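Local coordinates for deoxy-D-mannose-octulosonate 8-phosphate phosphatase (Haemophilus influenzae Rd, PDB 1K1E) that hydrolyses 3-deoxy-D-manno-octulosonate 8-phosphate to 3-deoxy-D-manno-octulosonate and inorganic phosphate, a step of lipopolysaccharide biosynthesis, at the interface of chains A and B. Sequence-based numbering; all coordinates share one arbitrary frame. Chains: chain A/B, deoxy-D-mannose-octulosonate 8-phosphate phosphatase.

The interface of chains A and B. Residues chain A 24, 26, 60; chain B 68, 71, 180.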
loop_
_atom_site.group_PDB
_atom_site.type_symbol
_atom_site.label_atom_id
_atom_site.label_comp_id
_atom_site.label_asym_id
_atom_site.label_seq_id
_atom_site.Cartn_x
_atom_site.Cartn_y
_atom_site.Cartn_z
ATOM N N LEU A 24 8.196 0.472 -7.512
ATOM C CA LEU A 24 9.253 -0.466 -7.875
ATOM C C LEU A 24 9.837 -0.837 -6.503
ATOM O O LEU A 24 10.419 0.016 -5.802
ATOM C CB LEU A 24 10.277 0.262 -8.741
ATOM C CG LEU A 24 9.710 0.911 -10.014
ATOM C CD1 LEU A 24 10.868 1.743 -10.723
ATOM C CD2 LEU A 24 9.216 -0.219 -10.964
ATOM N N TYR A 26 12.387 -2.157 -4.478
ATOM C CA TYR A 26 13.822 -2.461 -4.562
ATOM C C TYR A 26 14.495 -3.150 -3.361
ATOM O O TYR A 26 14.148 -2.922 -2.210
ATOM C CB TYR A 26 14.617 -1.155 -4.740
ATOM C CG TYR A 26 14.870 -0.682 -6.165
ATOM C CD1 TYR A 26 13.807 -0.282 -6.992
ATOM C CD2 TYR A 26 16.183 -0.586 -6.646
ATOM C CE1 TYR A 26 14.048 0.221 -8.274
ATOM C CE2 TYR A 26 16.463 -0.099 -7.897
ATOM C CZ TYR A 26 15.388 0.318 -8.729
ATOM O OH TYR A 26 15.651 0.847 -9.970
ATOM N N ARG A 60 10.710 -2.842 -19.241
ATOM C CA ARG A 60 11.613 -3.535 -18.334
ATOM C C ARG A 60 11.382 -5.032 -18.497
ATOM O O ARG A 60 10.308 -5.459 -18.886
ATOM C CB ARG A 60 11.319 -3.096 -16.861
ATOM C CG ARG A 60 11.726 -1.628 -16.521
ATOM C CD ARG A 60 11.265 -1.139 -15.108
ATOM N NE ARG A 60 12.092 -1.702 -14.032
ATOM C CZ ARG A 60 13.187 -1.113 -13.525
ATOM N NH1 ARG A 60 13.573 0.083 -14.008
ATOM N NH2 ARG A 60 13.914 -1.716 -12.562
ATOM N N ARG B 68 19.226 2.231 -6.152
ATOM C CA ARG B 68 18.288 3.065 -6.886
ATOM C C ARG B 68 19.027 4.279 -7.445
ATOM O O ARG B 68 18.792 4.708 -8.597
ATOM C CB ARG B 68 17.164 3.524 -5.950
ATOM C CG ARG B 68 16.116 4.426 -6.545
ATOM C CD ARG B 68 15.477 3.787 -7.794
ATOM N NE ARG B 68 14.346 4.599 -8.327
ATOM C CZ ARG B 68 13.729 4.393 -9.499
ATOM N NH1 ARG B 68 14.097 3.410 -10.313
ATOM N NH2 ARG B 68 12.729 5.221 -9.866
ATOM N N ASP B 71 20.913 3.271 -10.401
ATOM C CA ASP B 71 20.026 3.033 -11.530
ATOM C C ASP B 71 19.580 4.340 -12.202
ATOM O O ASP B 71 19.352 4.364 -13.422
ATOM C CB ASP B 71 18.740 2.299 -11.155
ATOM C CG ASP B 71 18.930 0.807 -10.959
ATOM O OD1 ASP B 71 20.072 0.309 -11.110
ATOM O OD2 ASP B 71 17.908 0.148 -10.630
ATOM N N GLN B 180 15.329 3.556 -16.418
ATOM C CA GLN B 180 15.628 3.698 -14.997
ATOM C C GLN B 180 15.971 2.368 -14.358
ATOM O O GLN B 180 15.865 2.293 -13.116
ATOM C CB GLN B 180 14.452 4.314 -14.267
ATOM C CG GLN B 180 13.157 3.523 -14.384
ATOM C CD GLN B 180 12.028 4.243 -13.660
ATOM O OE1 GLN B 180 12.015 4.277 -12.447
ATOM N NE2 GLN B 180 11.093 4.857 -14.418
ATOM O OXT GLN B 180 16.363 1.440 -15.111
#
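B:Arg68 reaches from helix 63-72 across the ring of A:Tyr26, which projects from strand 23-27 of the neighbouring subunit, at a subunit interface of the homotetrameric KdsC phosphatase, an enzyme of the haloacid dehalogenase (HAD) superfamily. With CG anti to the backbone N (chi1 179°), the arginine side chain runs out across the ring, its CB over one face near the rim. Beyond CG the bend at chi2 carries CD over the same face, above CZ of A:Tyr26 at 3.6 Å. Beyond NE the guanidinium presents its edge to both subunits. NH1 donates to the phenol oxygen OH of A:Tyr26 at 3.0 Å, nearly in the guanidinium plane, while a methyl of A:Leu24, CD1, sits 3.7 Å from the same nitrogen. NH1 and NH2 together grip the side-chain amide oxygen of the C-terminal residue B:Gln180. The NH2 bond to OE1 is 2.8 Å, with its donor tilted 23° from the carbonyl plane; NH1 instead approaches in that plane, on a lone pair. CD1 of A:Leu24 also lies against OE1, 3.3 Å away, bringing an apolar methyl up to the doubly bonded amide oxygen. The tyrosine hydroxyl, accepting from the arginine, donates in turn to the carboxylate OD2 of B:Asp71 at 2.5 Å. This tip-to-tip bond uses the anti lone pair of OD2, with the ring and carboxylate planes 59° apart. A:Arg60 points its NH1 toward the terminal carboxylate of B:Gln180, making a weak hydrogen bond to O at 3.3 Å. That NH1 lies 5.0 Å from NH1 of B:Arg68, without contact between the like charges; both positions are inferred to bind substrate, and their closeness suggests that a site could be built from two chains.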